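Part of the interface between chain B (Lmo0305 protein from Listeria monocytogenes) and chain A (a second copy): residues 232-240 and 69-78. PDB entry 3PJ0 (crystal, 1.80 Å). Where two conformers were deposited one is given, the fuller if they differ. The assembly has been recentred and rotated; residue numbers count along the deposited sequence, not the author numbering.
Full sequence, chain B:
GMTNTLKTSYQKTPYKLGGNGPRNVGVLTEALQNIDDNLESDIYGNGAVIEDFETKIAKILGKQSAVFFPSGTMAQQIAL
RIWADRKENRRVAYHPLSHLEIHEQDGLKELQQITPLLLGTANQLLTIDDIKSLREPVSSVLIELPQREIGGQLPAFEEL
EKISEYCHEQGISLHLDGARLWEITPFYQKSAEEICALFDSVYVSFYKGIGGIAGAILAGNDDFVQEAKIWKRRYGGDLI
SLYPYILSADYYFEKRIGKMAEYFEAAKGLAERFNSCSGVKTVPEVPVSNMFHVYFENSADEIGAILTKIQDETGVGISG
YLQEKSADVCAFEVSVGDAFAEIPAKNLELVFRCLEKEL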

# COMPACT_ATOMS: atom_id res chain seq x y z
N LYS B 232 2.42 9.19 -6.16
CA LYS B 232 2.48 8.08 -5.22
C LYS B 232 2.11 8.53 -3.82
O LYS B 232 1.32 7.87 -3.14
CB LYS B 232 3.87 7.43 -5.21
CG LYS B 232 4.04 6.27 -4.24
CD LYS B 232 5.46 5.67 -4.44
CE LYS B 232 5.83 4.64 -3.44
NZ LYS B 232 7.35 4.39 -3.52
N ARG B 233 2.66 9.67 -3.41
CA ARG B 233 2.32 10.24 -2.11
C ARG B 233 0.86 10.68 -2.07
O ARG B 233 0.18 10.47 -1.05
CB ARG B 233 3.27 11.38 -1.72
CG ARG B 233 2.81 12.16 -0.45
CD ARG B 233 3.95 12.53 0.48
NE ARG B 233 4.37 11.34 1.20
CZ ARG B 233 3.78 10.84 2.30
NH1 ARG B 233 2.74 11.44 2.86
NH2 ARG B 233 4.24 9.72 2.83
N ARG B 234 0.37 11.26 -3.16
CA ARG B 234 -1.03 11.71 -3.21
C ARG B 234 -2.01 10.53 -3.03
O ARG B 234 -3.00 10.67 -2.32
CB ARG B 234 -1.35 12.44 -4.52
CG ARG B 234 -0.63 13.74 -4.68
CD ARG B 234 -0.82 14.31 -6.08
NE ARG B 234 -0.24 15.64 -6.15
CZ ARG B 234 -0.13 16.34 -7.27
NH1 ARG B 234 -0.53 15.80 -8.43
NH2 ARG B 234 0.40 17.55 -7.24
N TYR B 235 -1.69 9.40 -3.68
CA TYR B 235 -2.48 8.18 -3.60
C TYR B 235 -2.43 7.46 -2.25
O TYR B 235 -3.22 6.54 -2.03
CB TYR B 235 -2.08 7.18 -4.70
CG TYR B 235 -2.80 7.31 -6.01
CD1 TYR B 235 -2.49 8.30 -6.93
CD2 TYR B 235 -3.85 6.44 -6.33
CE1 TYR B 235 -3.15 8.37 -8.15
CE2 TYR B 235 -4.51 6.51 -7.50
CZ TYR B 235 -4.15 7.47 -8.43
OH TYR B 235 -4.86 7.54 -9.61
N GLY B 236 -1.50 7.83 -1.36
CA GLY B 236 -1.31 7.10 -0.12
C GLY B 236 -0.48 5.83 -0.36
O GLY B 236 -0.60 4.86 0.37
N GLY B 237 0.39 5.84 -1.36
CA GLY B 237 1.28 4.70 -1.66
C GLY B 237 2.71 4.85 -1.15
O GLY B 237 3.47 3.91 -1.23
N ASP B 238 3.06 6.04 -0.67
CA ASP B 238 4.41 6.33 -0.15
C ASP B 238 4.47 5.91 1.33
O ASP B 238 4.56 6.73 2.26
CB ASP B 238 4.75 7.80 -0.36
CG ASP B 238 6.18 8.16 0.08
OD1 ASP B 238 7.09 7.35 -0.17
OD2 ASP B 238 6.36 9.26 0.65
N LEU B 239 4.40 4.60 1.52
CA LEU B 239 4.41 4.05 2.89
C LEU B 239 5.77 4.27 3.49
O LEU B 239 6.78 4.28 2.77
CB LEU B 239 4.09 2.53 2.85
CG LEU B 239 2.83 2.10 2.09
CD1 LEU B 239 2.52 0.62 2.29
CD2 LEU B 239 1.67 2.96 2.55
N ILE B 240 5.81 4.46 4.81
CA ILE B 240 7.10 4.66 5.47
C ILE B 240 8.05 3.48 5.13
O ILE B 240 9.19 3.71 4.77
CB ILE B 240 6.97 4.86 7.00
CG1 ILE B 240 8.34 5.14 7.63
CG2 ILE B 240 6.32 3.63 7.65
CD1 ILE B 240 8.32 5.48 9.10
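Chain A (69-78) FPSGTMAQQI

Chain A lays the first turns of a helix against the end of a helix in chain B. In chain B a helix that begins before Lys B232 terminates in a Schellman motif: Gly B236, at phi/psi 79/29, is the first residue to leave helical angles, and two bonds lead back into the last turn, Gly B236 N to Arg B233 O (3.1 Å) and Gly B237 N to Lys B232 O (2.9 Å); loop follows. In chain A, Phe A69 and Ser A71 are extended, with Pro A70 between them at phi/psi -61/-29, and the helix runs from Gly A72 past Ile A78. Ser A71 is its N-cap, with OG accepting from Met A74 N at 3.1 Å. The backbones come closest at Gly B236 and Met A74, whose CA atoms are 4.3 Å apart. This approach needs glycine: an ideal CB on Gly B236 would lie 2.4 Å from Met A74 N and 2.7 Å from Ser A71 OG, and would also jam against the preceding carbonyl.

Two backbone carbonyls around the helix end accept side chains from chain A. Ser A71 OG donates to Gly B236 O at 2.8 Å, so one hydroxyl both caps its own helix and ties it to the partner. Six residues further along, Gln A77 NE2 donates to Arg B234 O at 2.7 Å. Between them Thr A73 points toward chain B, its CG2 3.4 Å from Arg B233 O and 3.6 Å from Gly B236 CA. The selenomethionine Met A74 brings CE to 3.2 Å from Tyr B235 O, which is buried without a polar partner. Arg B233 is held within chain B by a salt bridge, NE to Asp B238 OD2 at 2.9 Å. Further along the loop, Leu B239 CD1 meets Pro A70 CB at 4.1 Å.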

# COMPACT_ATOMS: atom_id res chain seq x y z
N PHE A 69 -6.26 -0.47 5.89
CA PHE A 69 -5.65 0.27 4.79
C PHE A 69 -4.12 0.32 4.83
O PHE A 69 -3.55 0.37 5.90
CB PHE A 69 -6.12 1.73 4.85
CG PHE A 69 -7.41 2.02 4.10
CD1 PHE A 69 -7.39 2.27 2.73
CD2 PHE A 69 -8.63 2.08 4.78
CE1 PHE A 69 -8.58 2.55 2.05
CE2 PHE A 69 -9.84 2.41 4.07
CZ PHE A 69 -9.80 2.62 2.72
N PRO A 70 -3.45 0.30 3.67
CA PRO A 70 -2.00 0.42 3.72
C PRO A 70 -1.53 1.74 4.35
O PRO A 70 -0.45 1.80 4.93
CB PRO A 70 -1.58 0.36 2.25
CG PRO A 70 -2.84 0.62 1.45
CD PRO A 70 -3.95 0.14 2.28
N SER A 71 -2.33 2.80 4.23
CA SER A 71 -1.98 4.09 4.78
C SER A 71 -3.17 4.94 5.19
O SER A 71 -4.29 4.80 4.67
CB SER A 71 -1.19 4.89 3.72
OG SER A 71 -2.04 5.31 2.69
N GLY A 72 -2.89 5.84 6.14
CA GLY A 72 -3.83 6.85 6.55
C GLY A 72 -4.04 7.89 5.47
O GLY A 72 -5.12 8.45 5.38
N THR A 73 -3.00 8.18 4.68
CA THR A 73 -3.13 9.13 3.57
C THR A 73 -4.27 8.68 2.64
O THR A 73 -5.15 9.46 2.31
CB THR A 73 -1.80 9.30 2.83
OG1 THR A 73 -0.84 9.87 3.73
CG2 THR A 73 -1.96 10.22 1.58
N MSE A 74 -4.25 7.43 2.21
CA MSE A 74 -5.34 6.88 1.40
C MSE A 74 -6.68 6.90 2.16
O MSE A 74 -7.73 7.35 1.66
CB MSE A 74 -5.02 5.40 1.09
CG MSE A 74 -5.97 4.79 0.14
SE MSE A 74 -5.41 3.01 -0.34
CE MSE A 74 -3.72 3.45 -1.24
N ALA A 75 -6.66 6.40 3.39
CA ALA A 75 -7.90 6.19 4.15
C ALA A 75 -8.71 7.45 4.44
O ALA A 75 -9.94 7.43 4.31
CB ALA A 75 -7.61 5.44 5.43
N GLN A 76 -8.02 8.54 4.77
CA GLN A 76 -8.69 9.80 5.17
C GLN A 76 -9.24 10.60 3.98
O GLN A 76 -10.33 11.14 4.08
CB GLN A 76 -7.82 10.63 6.07
CG GLN A 76 -7.56 9.95 7.39
CD GLN A 76 -7.19 10.94 8.46
OE1 GLN A 76 -7.94 11.14 9.43
NE2 GLN A 76 -6.06 11.62 8.28
N GLN A 77 -8.49 10.66 2.87
CA GLN A 77 -9.03 11.28 1.64
C GLN A 77 -10.35 10.58 1.25
O GLN A 77 -11.33 11.22 0.83
CB GLN A 77 -8.05 11.11 0.51
CG GLN A 77 -6.80 11.93 0.59
CD GLN A 77 -5.94 11.63 -0.61
OE1 GLN A 77 -6.48 11.38 -1.70
NE2 GLN A 77 -4.61 11.66 -0.42
N ILE A 78 -10.34 9.25 1.34
CA ILE A 78 -11.52 8.43 1.06
C ILE A 78 -12.67 8.72 2.02
O ILE A 78 -13.83 8.88 1.58
CB ILE A 78 -11.17 6.91 1.05
CG1 ILE A 78 -10.30 6.61 -0.15
CG2 ILE A 78 -12.44 5.99 1.06
CD1 ILE A 78 -9.64 5.19 -0.13